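PDB 4K9Q: benzoylformate Decarboxylase from Polynucleobacter necessarius, which binds thiamine diphosphate and magnesium and probably catalyses the decarboxylation of benzoylformate to benzaldehyde and carbon dioxide. Local coordinates for residues L15-V20 and R141-A146; A219-L224 and H243-G248; F275-W280 and K304-D309. One frame throughout, in Å; residues are numbered along the deposited sequence.

The three contacts follow one another along the chain. Contact 1 belongs to the N-terminal thiamine diphosphate-binding module, and contacts 2 and 3 to the Rossmann-like central domain. Contacts 2 and 3 are the closest pair, their centres 23 Å apart, with about 11 Å between nearest atoms. Contact 1 is 37 Å from contact 2 and 33 Å from contact 3, centre to centre. Between subunits, however, contacts 1 and 3 do meet: Arg141 packs on Lys304 of a neighbouring subunit. None of them forms the cofactor site. Contact 3 is tied to the cofactor-binding domain through Pro279, which rests on Phe465 and Leu468 of helix 460-468; the first residues of that helix, Gly460 and Ile461, bind thiamine diphosphate.

Contact 1. Residues L15-V20 and R141-A146; sequences LQVTTV and RAYATA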
ATOM      1  N   LEU A  15      28.740  -5.883  12.640  1.00 16.17           N
ATOM      2  CA  LEU A  15      28.435  -4.805  11.700  1.00 15.23           C
ATOM      3  C   LEU A  15      28.905  -3.437  12.181  1.00 16.05           C
ATOM      4  O   LEU A  15      28.875  -2.466  11.417  1.00 19.10           O
ATOM      5  CB  LEU A  15      26.928  -4.764  11.411  1.00 12.89           C
ATOM      6  CG  LEU A  15      26.400  -6.017  10.701  1.00 14.79           C
ATOM      7  CD1 LEU A  15      24.874  -6.036  10.622  1.00 15.64           C
ATOM      8  CD2 LEU A  15      27.017  -6.170   9.302  1.00 19.74           C
ATOM      9  N   GLN A  16      29.323  -3.372  13.446  1.00 15.20           N
ATOM     10  CA  GLN A  16      29.753  -2.134  14.089  1.00 18.38           C
ATOM     11  C   GLN A  16      28.634  -1.095  14.198  1.00 17.05           C
ATOM     12  O   GLN A  16      28.863   0.110  14.057  1.00 18.81           O
ATOM     13  CB  GLN A  16      30.987  -1.564  13.394  1.00 21.96           C
ATOM     14  CG  GLN A  16      32.148  -2.566  13.369  1.00 25.67           C
ATOM     15  CD  GLN A  16      33.397  -1.998  12.729  1.00 38.97           C
ATOM     16  OE1 GLN A  16      33.716  -0.822  12.902  1.00 43.26           O
ATOM     17  NE2 GLN A  16      34.107  -2.830  11.977  1.00 43.24           N
ATOM     18  N   VAL A  17      27.428  -1.586  14.455  1.00 14.37           N
ATOM     19  CA  VAL A  17      26.271  -0.730  14.690  1.00 13.04           C
ATOM     20  C   VAL A  17      25.886  -0.917  16.153  1.00 13.39           C
ATOM     21  O   VAL A  17      25.134  -1.831  16.496  1.00 13.21           O
ATOM     22  CB  VAL A  17      25.116  -1.120  13.744  1.00 12.97           C
ATOM     23  CG1 VAL A  17      23.858  -0.297  14.029  1.00 13.68           C
ATOM     24  CG2 VAL A  17      25.561  -0.936  12.286  1.00 15.76           C
ATOM     25  N   THR A  18      26.427  -0.072  17.024  1.00 13.29           N
ATOM     26  CA  THR A  18      26.285  -0.313  18.461  1.00 14.54           C
ATOM     27  C   THR A  18      25.653   0.858  19.222  1.00 16.28           C
ATOM     28  O   THR A  18      25.752   0.942  20.451  1.00 15.92           O
ATOM     29  CB  THR A  18      27.631  -0.715  19.110  1.00 20.21           C
ATOM     30  OG1 THR A  18      28.565   0.360  18.981  1.00 22.40           O
ATOM     31  CG2 THR A  18      28.201  -1.959  18.422  1.00 18.54           C
ATOM     32  N   THR A  19      25.000   1.753  18.488  1.00 12.77           N
ATOM     33  CA  THR A  19      24.225   2.814  19.118  1.00 13.80           C
ATOM     34  C   THR A  19      22.742   2.650  18.831  1.00 13.25           C
ATOM     35  O   THR A  19      22.342   2.459  17.685  1.00 13.72           O
ATOM     36  CB  THR A  19      24.673   4.216  18.670  1.00 13.80           C
ATOM     37  OG1 THR A  19      26.068   4.380  18.959  1.00 19.28           O
ATOM     38  CG2 THR A  19      23.878   5.291  19.424  1.00 14.37           C
ATOM     39  N   VAL A  20      21.934   2.739  19.889  1.00 10.75           N
ATOM     40  CA  VAL A  20      20.487   2.701  19.786  1.00 12.16           C
ATOM     41  C   VAL A  20      19.931   4.018  20.325  1.00 11.83           C
ATOM     42  O   VAL A  20      20.157   4.355  21.488  1.00 12.51           O
ATOM     43  CB  VAL A  20      19.887   1.545  20.636  1.00 10.87           C
ATOM     44  CG1 VAL A  20      18.362   1.597  20.594  1.00 11.08           C
ATOM     45  CG2 VAL A  20      20.408   0.171  20.172  1.00 11.95           C
ATOM     46  N   ARG A 141      19.607  -8.166   6.460  1.00  9.66           N
ATOM     47  CA  ARG A 141      18.969  -7.651   5.246  1.00 11.90           C
ATOM     48  C   ARG A 141      18.645  -6.168   5.409  1.00 12.18           C
ATOM     49  O   ARG A 141      18.750  -5.397   4.461  1.00 11.16           O
ATOM     50  CB  ARG A 141      17.707  -8.450   4.911  1.00 11.10           C
ATOM     51  CG  ARG A 141      16.977  -7.973   3.651  1.00 11.52           C
ATOM     52  CD  ARG A 141      15.941  -8.993   3.177  1.00 13.62           C
ATOM     53  NE  ARG A 141      15.148  -8.423   2.093  1.00 13.04           N
ATOM     54  CZ  ARG A 141      14.011  -8.928   1.626  1.00 13.25           C
ATOM     55  NH1 ARG A 141      13.506 -10.056   2.118  1.00 12.81           N
ATOM     56  NH2 ARG A 141      13.382  -8.301   0.639  1.00 14.63           N
ATOM     57  N   ALA A 142      18.247  -5.771   6.616  1.00 11.22           N
ATOM     58  CA  ALA A 142      17.983  -4.355   6.900  1.00 10.60           C
ATOM     59  C   ALA A 142      19.248  -3.512   6.673  1.00  9.96           C
ATOM     60  O   ALA A 142      19.212  -2.494   5.972  1.00 10.91           O
ATOM     61  CB  ALA A 142      17.454  -4.177   8.335  1.00  9.96           C
ATOM     62  N   TYR A 143      20.363  -3.951   7.249  1.00  8.68           N
ATOM     63  CA  TYR A 143      21.638  -3.264   7.081  1.00 10.32           C
ATOM     64  C   TYR A 143      22.033  -3.188   5.603  1.00 11.88           C
ATOM     65  O   TYR A 143      22.411  -2.126   5.109  1.00 12.58           O
ATOM     66  CB  TYR A 143      22.735  -3.989   7.879  1.00 12.32           C
ATOM     67  CG  TYR A 143      24.117  -3.375   7.756  1.00 11.30           C
ATOM     68  CD1 TYR A 143      24.897  -3.577   6.623  1.00 14.16           C
ATOM     69  CD2 TYR A 143      24.656  -2.617   8.792  1.00 13.63           C
ATOM     70  CE1 TYR A 143      26.157  -3.023   6.512  1.00 14.10           C
ATOM     71  CE2 TYR A 143      25.914  -2.056   8.687  1.00 14.08           C
ATOM     72  CZ  TYR A 143      26.663  -2.262   7.540  1.00 15.80           C
ATOM     73  OH  TYR A 143      27.923  -1.706   7.447  1.00 17.38           O
ATOM     74  N   ALA A 144      21.947  -4.326   4.915  1.00 11.36           N
ATOM     75  CA  ALA A 144      22.322  -4.410   3.503  1.00 12.64           C
ATOM     76  C   ALA A 144      21.482  -3.472   2.655  1.00 12.43           C
ATOM     77  O   ALA A 144      22.002  -2.756   1.799  1.00 16.14           O
ATOM     78  CB  ALA A 144      22.180  -5.830   3.000  1.00 11.27           C
ATOM     79  N   THR A 145      20.177  -3.470   2.899  1.00  9.78           N
ATOM     80  CA  THR A 145      19.273  -2.626   2.119  1.00 11.74           C
ATOM     81  C   THR A 145      19.568  -1.148   2.351  1.00 11.35           C
ATOM     82  O   THR A 145      19.607  -0.345   1.412  1.00 13.34           O
ATOM     83  CB  THR A 145      17.814  -2.921   2.461  1.00 13.50           C
ATOM     84  OG1 THR A 145      17.535  -4.309   2.205  1.00 13.76           O
ATOM     85  CG2 THR A 145      16.883  -2.036   1.635  1.00 12.49           C
ATOM     86  N   ALA A 146      19.785  -0.787   3.608  1.00 12.07           N
ATOM     87  CA  ALA A 146      20.022   0.606   3.971  1.00  9.93           C
ATOM     88  C   ALA A 146      21.340   1.142   3.415  1.00 13.14           C
ATOM     89  O   ALA A 146      21.420   2.304   3.013  1.00 11.26           O
ATOM     90  CB  ALA A 146      19.991   0.770   5.495  1.00 11.48           C
TER
HETATM   91  O   HOH W   1      28.699  -0.232   9.624  1.00 23.91           O
HETATM   92  O   HOH W   2      30.047  -3.161   8.897  1.00 33.29           O
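The Tyr143 ring has Leu15 over one face and Val17 at its edge. Leu15 CD2 stands 4.1 Å from the ring centroid, straight along the ring normal, in a CH-pi contact. Its sister CD1 leans on the near end of the ring, 3.9 Å from Tyr143 CD2. At the edge, close to the ring plane, Val17 CG2 comes within 3.8 Å of Tyr143 CE2, and water 1 lies in the same plane beyond the hydroxyl. The ring can extend this far from its helix because its CG is anti to the backbone N (chi1 179°). A tyrosine suits the place, offering carbon to two aliphatic side chains and a hydroxyl to water: waters 1 and 2 each donate to Leu15 O and also bond Tyr143 OH, at 2.7 and 3.0 Å from that oxygen. An alanine here, lacking ring and hydroxyl, would probably open a gap beside Leu15 and Val17 and leave both waters without their partner on the helix. Gln16, with positive phi, closes helix 4-15 in a Schellman motif, and the chain then enters strand 19-22. Val17 also packs on Ile66 of strand 66-69, while Ala142 seats helix 135-147 on Val154 and Leu156 of strand 154-159.

Contact 2. Residues A219-L224 and H243-G248; sequences AFAERL and HPLFQG
Glu222 reaches across from helix 214-224 to the edge of the His243 ring, the two side chains crossing obliquely. From CB, the chain leaves with CG anti to the carbonyl carbon (chi1 -72°) and runs on extended. CG passes 3.7 Å from His243 NE2, with Leu245 CD1 more loosely placed at 4.4 Å from Glu222 CG. CD then carries OE2 to the ring edge, where His243 NE2 donates to Glu222 OE2 over 2.7 Å in a nearly linear bond (175°). OE2 receives it on its anti lone pair and lies in the imidazole plane, though carboxylate and ring are turned 38° apart. Histidine suits this spot because both its nitrogens are used: ND1 accepts from Leu245 N at 3.1 Å, which fixes the ring's rotation within the type I turn His243-Phe246 and is consistent with a neutral ring protonated on NE2. Beside this polar pair, Leu245 CD1 touches Ala221 CB at 4.0 Å, and the small alanine lets the leucine approach the helix backbone. Phe239 meets the imidazole edge-to-face. Ala221 also faces Leu202 and Tyr204 of strand 201-204 and Val228 of strand 228-230, whereas the turn leads into strand 246-249, at one border of the parallel sheet.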
ATOM      1  N   ALA A 219      38.770  19.909  -7.720  1.00 17.26           N
ATOM      2  CA  ALA A 219      39.628  19.585  -8.857  1.00 15.50           C
ATOM      3  C   ALA A 219      38.890  19.734 -10.186  1.00 17.32           C
ATOM      4  O   ALA A 219      39.421  20.312 -11.139  1.00 19.41           O
ATOM      5  CB  ALA A 219      40.206  18.182  -8.710  1.00 21.47           C
ATOM      6  N   PHE A 220      37.667  19.214 -10.246  1.00 16.72           N
ATOM      7  CA  PHE A 220      36.860  19.260 -11.461  1.00 16.91           C
ATOM      8  C   PHE A 220      36.568  20.704 -11.870  1.00 18.75           C
ATOM      9  O   PHE A 220      36.741  21.078 -13.022  1.00 18.37           O
ATOM     10  CB  PHE A 220      35.550  18.492 -11.246  1.00 17.85           C
ATOM     11  CG  PHE A 220      34.817  18.173 -12.520  1.00 19.27           C
ATOM     12  CD1 PHE A 220      35.328  17.245 -13.411  1.00 20.49           C
ATOM     13  CD2 PHE A 220      33.618  18.798 -12.821  1.00 18.42           C
ATOM     14  CE1 PHE A 220      34.657  16.943 -14.593  1.00 25.38           C
ATOM     15  CE2 PHE A 220      32.938  18.505 -14.001  1.00 23.32           C
ATOM     16  CZ  PHE A 220      33.460  17.576 -14.888  1.00 24.66           C
ATOM     17  N   ALA A 221      36.122  21.512 -10.915  1.00 13.22           N
ATOM     18  CA  ALA A 221      35.782  22.905 -11.182  1.00 15.00           C
ATOM     19  C   ALA A 221      37.002  23.700 -11.646  1.00 16.96           C
ATOM     20  O   ALA A 221      36.905  24.543 -12.538  1.00 18.58           O
ATOM     21  CB  ALA A 221      35.186  23.553  -9.931  1.00 16.99           C
ATOM     22  N   GLU A 222      38.144  23.440 -11.023  1.00 15.46           N
ATOM     23  CA  GLU A 222      39.369  24.161 -11.349  1.00 17.63           C
ATOM     24  C   GLU A 222      39.891  23.738 -12.725  1.00 22.33           C
ATOM     25  O   GLU A 222      40.489  24.535 -13.448  1.00 24.14           O
ATOM     26  CB  GLU A 222      40.426  23.954 -10.259  1.00 17.98           C
ATOM     27  CG  GLU A 222      40.096  24.699  -8.961  1.00 18.50           C
ATOM     28  CD  GLU A 222      41.131  24.519  -7.865  1.00 21.79           C
ATOM     29  OE1 GLU A 222      42.010  23.648  -8.006  1.00 24.80           O
ATOM     30  OE2 GLU A 222      41.056  25.244  -6.847  1.00 20.62           O
ATOM     31  N   ARG A 223      39.644  22.484 -13.083  1.00 18.48           N
ATOM     32  CA  ARG A 223      40.004  21.978 -14.405  1.00 21.36           C
ATOM     33  C   ARG A 223      39.244  22.732 -15.498  1.00 22.74           C
ATOM     34  O   ARG A 223      39.789  23.023 -16.561  1.00 23.87           O
ATOM     35  CB  ARG A 223      39.704  20.477 -14.488  1.00 19.31           C
ATOM     36  CG  ARG A 223      40.175  19.807 -15.783  1.00 24.81           C
ATOM     37  CD  ARG A 223      41.688  19.761 -15.838  1.00 27.58           C
ATOM     38  NE  ARG A 223      42.253  18.938 -14.772  1.00 33.08           N
ATOM     39  CZ  ARG A 223      42.510  17.639 -14.897  1.00 37.99           C
ATOM     40  NH1 ARG A 223      42.246  17.028 -16.041  1.00 33.22           N
ATOM     41  NH2 ARG A 223      43.028  16.953 -13.884  1.00 35.00           N
ATOM     42  N   LEU A 224      37.980  23.049 -15.234  1.00 20.91           N
ATOM     43  CA  LEU A 224      37.146  23.758 -16.203  1.00 20.35           C
ATOM     44  C   LEU A 224      37.183  25.268 -16.053  1.00 23.79           C
ATOM     45  O   LEU A 224      36.761  25.994 -16.953  1.00 27.39           O
ATOM     46  CB  LEU A 224      35.696  23.298 -16.088  1.00 20.58           C
ATOM     47  CG  LEU A 224      35.381  21.873 -16.491  1.00 23.80           C
ATOM     48  CD1 LEU A 224      33.931  21.559 -16.164  1.00 24.81           C
ATOM     49  CD2 LEU A 224      35.660  21.684 -17.976  1.00 30.04           C
ATOM     50  N   HIS A 243      35.796  29.914  -2.296  1.00 19.22           N
ATOM     51  CA  HIS A 243      36.600  29.616  -3.478  1.00 15.55           C
ATOM     52  C   HIS A 243      36.263  30.630  -4.575  1.00 17.93           C
ATOM     53  O   HIS A 243      35.095  30.982  -4.766  1.00 15.93           O
ATOM     54  CB  HIS A 243      36.310  28.195  -3.960  1.00 15.22           C
ATOM     55  CG  HIS A 243      37.274  27.690  -4.987  1.00 17.24           C
ATOM     56  ND1 HIS A 243      37.228  28.076  -6.309  1.00 19.39           N
ATOM     57  CD2 HIS A 243      38.306  26.819  -4.886  1.00 19.11           C
ATOM     58  CE1 HIS A 243      38.191  27.465  -6.979  1.00 19.75           C
ATOM     59  NE2 HIS A 243      38.858  26.695  -6.138  1.00 17.34           N
ATOM     60  N   PRO A 244      37.286  31.119  -5.297  1.00 18.75           N
ATOM     61  CA  PRO A 244      37.063  32.138  -6.332  1.00 20.56           C
ATOM     62  C   PRO A 244      36.016  31.755  -7.377  1.00 16.85           C
ATOM     63  O   PRO A 244      35.384  32.637  -7.959  1.00 20.00           O
ATOM     64  CB  PRO A 244      38.440  32.287  -6.990  1.00 19.27           C
ATOM     65  CG  PRO A 244      39.250  31.110  -6.510  1.00 28.55           C
ATOM     66  CD  PRO A 244      38.713  30.796  -5.148  1.00 21.36           C
ATOM     67  N   LEU A 245      35.829  30.463  -7.615  1.00 14.98           N
ATOM     68  CA  LEU A 245      34.867  30.034  -8.618  1.00 15.00           C
ATOM     69  C   LEU A 245      33.433  30.009  -8.084  1.00 15.57           C
ATOM     70  O   LEU A 245      32.476  29.973  -8.863  1.00 14.61           O
ATOM     71  CB  LEU A 245      35.251  28.665  -9.188  1.00 17.14           C
ATOM     72  CG  LEU A 245      36.540  28.596 -10.010  1.00 17.94           C
ATOM     73  CD1 LEU A 245      36.785  27.171 -10.487  1.00 18.65           C
ATOM     74  CD2 LEU A 245      36.458  29.542 -11.196  1.00 19.85           C
ATOM     75  N   PHE A 246      33.279  30.041  -6.762  1.00 15.17           N
ATOM     76  CA  PHE A 246      31.954  29.852  -6.176  1.00 13.80           C
ATOM     77  C   PHE A 246      31.093  31.098  -6.284  1.00 16.40           C
ATOM     78  O   PHE A 246      31.503  32.179  -5.850  1.00 15.93           O
ATOM     79  CB  PHE A 246      32.040  29.428  -4.716  1.00 13.69           C
ATOM     80  CG  PHE A 246      30.699  29.117  -4.124  1.00 13.94           C
ATOM     81  CD1 PHE A 246      30.020  27.964  -4.498  1.00 14.38           C
ATOM     82  CD2 PHE A 246      30.116  29.968  -3.203  1.00 15.29           C
ATOM     83  CE1 PHE A 246      28.781  27.672  -3.960  1.00 13.83           C
ATOM     84  CE2 PHE A 246      28.877  29.678  -2.659  1.00 15.16           C
ATOM     85  CZ  PHE A 246      28.209  28.533  -3.039  1.00 12.87           C
ATOM     86  N   GLN A 247      29.895  30.943  -6.839  1.00 13.50           N
ATOM     87  CA  GLN A 247      29.020  32.084  -7.097  1.00 12.66           C
ATOM     88  C   GLN A 247      27.969  32.311  -6.012  1.00 17.63           C
ATOM     89  O   GLN A 247      27.598  33.451  -5.728  1.00 17.48           O
ATOM     90  CB  GLN A 247      28.350  31.936  -8.459  1.00 15.24           C
ATOM     91  CG  GLN A 247      29.352  31.757  -9.597  1.00 17.04           C
ATOM     92  CD  GLN A 247      30.273  32.955  -9.746  1.00 19.18           C
ATOM     93  OE1 GLN A 247      29.820  34.073  -9.992  1.00 19.06           O
ATOM     94  NE2 GLN A 247      31.572  32.730  -9.580  1.00 17.82           N
ATOM     95  N   GLY A 248      27.494  31.226  -5.408  1.00 14.19           N
ATOM     96  CA  GLY A 248      26.498  31.306  -4.349  1.00 14.41           C
ATOM     97  C   GLY A 248      25.506  30.159  -4.460  1.00 13.76           C
ATOM     98  O   GLY A 248      25.750  29.203  -5.192  1.00 13.71           O
TER

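Contact 3. Residues F275-W280 and K304-D309; sequences FRYYPW and KAVVGD
Tyr277 and Val306 meet at an oblique angle, the valine's two methyls approaching the far side of the phenol. Val306 CG1 lies at the ring edge, near its plane, 4.2 Å from Tyr277 CE2. The other methyl, CG2, is 4.1 Å from Tyr277 OH, and it also faces the backbone, 4.2 Å from Phe275 N. CG1 thus meets the ring edge, while CG2 lies between the hydroxyl and the main chain. This division follows from the torsion of the valine (chi1 -68°), which puts CG1 anti to the carbonyl carbon and CG2 between the backbone N and the carbonyl carbon. A short, branched side chain suits the place, presenting two methyls close to the backbone. Phe275 CB covers one face of the Tyr277 ring, 3.7 Å above its plane and offset toward the rim. The loop's tight backbone probably helps bring the two together: a cis peptide bond precedes Phe275, and Arg276 is the centre of an inverse gamma turn, with a weak bond from Tyr277 N to Phe275 O. In this Rossmann-like domain the loop follows strand 266-270, and Val306 belongs to the connection from helix 299-303 to strand 309-312. Phe285 packs against both Tyr277 and Val306. Outside the chain, Val306 touches Asn106 of a neighbouring subunit, to whose Ser26 the hydroxyl of Tyr278 is hydrogen-bonded.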
ATOM      1  N   PHE A 275      15.108  20.014 -10.546  1.00 11.80           N
ATOM      2  CA  PHE A 275      15.804  20.718  -9.471  1.00 12.03           C
ATOM      3  C   PHE A 275      14.893  20.736  -8.250  1.00 13.36           C
ATOM      4  O   PHE A 275      13.675  20.553  -8.373  1.00 12.05           O
ATOM      5  CB  PHE A 275      16.064  22.184  -9.850  1.00 11.23           C
ATOM      6  CG  PHE A 275      17.197  22.385 -10.803  1.00 11.24           C
ATOM      7  CD1 PHE A 275      18.506  22.183 -10.392  1.00 11.70           C
ATOM      8  CD2 PHE A 275      16.953  22.806 -12.106  1.00 11.67           C
ATOM      9  CE1 PHE A 275      19.562  22.389 -11.258  1.00 11.16           C
ATOM     10  CE2 PHE A 275      18.007  23.012 -12.988  1.00 12.54           C
ATOM     11  CZ  PHE A 275      19.310  22.802 -12.565  1.00 15.15           C
ATOM     12  N   ARG A 276      15.473  21.008  -7.081  1.00 11.81           N
ATOM     13  CA  ARG A 276      14.705  21.060  -5.841  1.00 11.76           C
ATOM     14  C   ARG A 276      14.043  22.431  -5.694  1.00 11.72           C
ATOM     15  O   ARG A 276      14.435  23.258  -4.857  1.00 12.53           O
ATOM     16  CB  ARG A 276      15.594  20.713  -4.641  1.00 12.45           C
ATOM     17  CG  ARG A 276      14.845  20.582  -3.326  1.00 13.44           C
ATOM     18  CD  ARG A 276      15.786  20.078  -2.255  1.00 11.36           C
ATOM     19  NE  ARG A 276      16.065  18.655  -2.436  1.00 13.99           N
ATOM     20  CZ  ARG A 276      17.097  18.031  -1.876  1.00 13.76           C
ATOM     21  NH1 ARG A 276      17.944  18.711  -1.113  1.00 14.40           N
ATOM     22  NH2 ARG A 276      17.279  16.734  -2.082  1.00 16.62           N
ATOM     23  N   TYR A 277      13.036  22.662  -6.528  1.00 14.13           N
ATOM     24  CA  TYR A 277      12.288  23.914  -6.501  1.00 10.88           C
ATOM     25  C   TYR A 277      11.381  23.986  -5.279  1.00 12.11           C
ATOM     26  O   TYR A 277      11.076  22.974  -4.656  1.00 13.30           O
ATOM     27  CB  TYR A 277      11.421  24.029  -7.746  1.00 11.73           C
ATOM     28  CG  TYR A 277      12.153  24.067  -9.068  1.00 10.47           C
ATOM     29  CD1 TYR A 277      13.054  25.081  -9.364  1.00 13.26           C
ATOM     30  CD2 TYR A 277      11.884  23.114 -10.056  1.00 14.57           C
ATOM     31  CE1 TYR A 277      13.693  25.127 -10.602  1.00 13.48           C
ATOM     32  CE2 TYR A 277      12.517  23.159 -11.293  1.00 15.31           C
ATOM     33  CZ  TYR A 277      13.413  24.170 -11.558  1.00 15.73           C
ATOM     34  OH  TYR A 277      14.034  24.225 -12.789  1.00 14.97           O
ATOM     35  N   TYR A 278      10.924  25.187  -4.951  1.00 11.14           N
ATOM     36  CA  TYR A 278      10.007  25.339  -3.826  1.00 15.50           C
ATOM     37  C   TYR A 278       8.833  26.256  -4.194  1.00 12.16           C
ATOM     38  O   TYR A 278       7.729  25.768  -4.443  1.00 13.49           O
ATOM     39  CB  TYR A 278      10.757  25.804  -2.568  1.00 16.20           C
ATOM     40  CG  TYR A 278       9.890  25.945  -1.336  1.00 22.79           C
ATOM     41  CD1 TYR A 278       8.664  25.289  -1.241  1.00 23.55           C
ATOM     42  CD2 TYR A 278      10.298  26.734  -0.274  1.00 26.77           C
ATOM     43  CE1 TYR A 278       7.866  25.425  -0.114  1.00 29.12           C
ATOM     44  CE2 TYR A 278       9.514  26.870   0.861  1.00 27.15           C
ATOM     45  CZ  TYR A 278       8.298  26.215   0.933  1.00 24.93           C
ATOM     46  OH  TYR A 278       7.513  26.352   2.062  0.85 31.62           O
ATOM     47  N   PRO A 279       9.064  27.578  -4.270  1.00 13.46           N
ATOM     48  CA  PRO A 279       7.981  28.457  -4.717  1.00 14.40           C
ATOM     49  C   PRO A 279       7.705  28.256  -6.195  1.00 14.75           C
ATOM     50  O   PRO A 279       8.607  27.869  -6.943  1.00 13.74           O
ATOM     51  CB  PRO A 279       8.560  29.856  -4.496  1.00 15.67           C
ATOM     52  CG  PRO A 279      10.023  29.669  -4.668  1.00 13.95           C
ATOM     53  CD  PRO A 279      10.321  28.321  -4.065  1.00 14.57           C
ATOM     54  N   TRP A 280       6.466  28.510  -6.605  1.00 16.81           N
ATOM     55  CA  TRP A 280       6.124  28.508  -8.016  1.00 16.22           C
ATOM     56  C   TRP A 280       6.480  29.862  -8.627  1.00 16.17           C
ATOM     57  O   TRP A 280       5.912  30.892  -8.255  1.00 18.63           O
ATOM     58  CB  TRP A 280       4.638  28.183  -8.217  1.00 18.73           C
ATOM     59  CG  TRP A 280       4.146  28.461  -9.599  1.00 17.70           C
ATOM     60  CD1 TRP A 280       3.251  29.432  -9.979  1.00 20.41           C
ATOM     61  CD2 TRP A 280       4.533  27.783 -10.801  1.00 17.83           C
ATOM     62  NE1 TRP A 280       3.052  29.383 -11.339  1.00 22.76           N
ATOM     63  CE2 TRP A 280       3.827  28.381 -11.866  1.00 20.23           C
ATOM     64  CE3 TRP A 280       5.401  26.719 -11.078  1.00 17.90           C
ATOM     65  CZ2 TRP A 280       3.966  27.955 -13.184  1.00 21.95           C
ATOM     66  CZ3 TRP A 280       5.539  26.300 -12.387  1.00 18.80           C
ATOM     67  CH2 TRP A 280       4.826  26.916 -13.423  1.00 23.62           C
ATOM     68  N   LYS A 304      13.030  11.619 -12.535  1.00 13.42           N
ATOM     69  CA  LYS A 304      12.003  12.662 -12.467  1.00 13.84           C
ATOM     70  C   LYS A 304      12.527  14.077 -12.749  1.00 13.36           C
ATOM     71  O   LYS A 304      11.813  15.063 -12.526  1.00 13.57           O
ATOM     72  CB  LYS A 304      11.288  12.617 -11.103  1.00 10.55           C
ATOM     73  CG  LYS A 304      12.138  13.032  -9.922  1.00 12.51           C
ATOM     74  CD  LYS A 304      11.453  12.642  -8.619  1.00 13.92           C
ATOM     75  CE  LYS A 304      12.149  13.261  -7.429  1.00 11.92           C
ATOM     76  NZ  LYS A 304      11.710  12.611  -6.155  1.00 16.39           N
ATOM     77  N   ALA A 305      13.762  14.174 -13.243  1.00 13.37           N
ATOM     78  CA  ALA A 305      14.358  15.465 -13.591  1.00 13.38           C
ATOM     79  C   ALA A 305      13.478  16.246 -14.578  1.00 14.05           C
ATOM     80  O   ALA A 305      12.807  15.659 -15.427  1.00 12.07           O
ATOM     81  CB  ALA A 305      15.760  15.268 -14.173  1.00 12.64           C
ATOM     82  N   VAL A 306      13.500  17.575 -14.489  1.00 12.51           N
ATOM     83  CA  VAL A 306      12.669  18.387 -15.383  1.00 13.31           C
ATOM     84  C   VAL A 306      13.263  18.488 -16.791  1.00 13.83           C
ATOM     85  O   VAL A 306      12.549  18.750 -17.762  1.00 14.78           O
ATOM     86  CB  VAL A 306      12.431  19.806 -14.814  1.00 12.22           C
ATOM     87  CG1 VAL A 306      11.554  19.751 -13.559  1.00 14.69           C
ATOM     88  CG2 VAL A 306      13.750  20.490 -14.498  1.00 13.76           C
ATOM     89  N   VAL A 307      14.568  18.262 -16.899  1.00 12.60           N
ATOM     90  CA  VAL A 307      15.269  18.456 -18.161  1.00 16.13           C
ATOM     91  C   VAL A 307      16.596  17.710 -18.121  1.00 13.07           C
ATOM     92  O   VAL A 307      17.124  17.429 -17.037  1.00 14.50           O
ATOM     93  CB  VAL A 307      15.555  19.964 -18.396  1.00 13.65           C
ATOM     94  CG1 VAL A 307      16.628  20.472 -17.430  1.00 15.11           C
ATOM     95  CG2 VAL A 307      15.961  20.230 -19.839  1.00 18.65           C
ATOM     96  N   GLY A 308      17.127  17.373 -19.297  1.00 14.33           N
ATOM     97  CA  GLY A 308      18.531  17.007 -19.395  1.00 14.45           C
ATOM     98  C   GLY A 308      18.867  15.568 -19.733  1.00 14.24           C
ATOM     99  O   GLY A 308      17.987  14.702 -19.830  1.00 15.64           O
ATOM    100  N   ASP A 309      20.160  15.330 -19.938  1.00 12.85           N
ATOM    101  CA  ASP A 309      20.691  13.975 -20.081  1.00 13.68           C
ATOM    102  C   ASP A 309      21.368  13.593 -18.771  1.00 13.63           C
ATOM    103  O   ASP A 309      22.227  14.323 -18.262  1.00 13.27           O
ATOM    104  CB  ASP A 309      21.693  13.915 -21.235  1.00 14.94           C
ATOM    105  CG  ASP A 309      21.097  14.400 -22.547  1.00 20.16           C
ATOM    106  OD1 ASP A 309      20.051  13.864 -22.965  1.00 18.66           O
ATOM    107  OD2 ASP A 309      21.663  15.336 -23.150  1.00 23.81           O
TER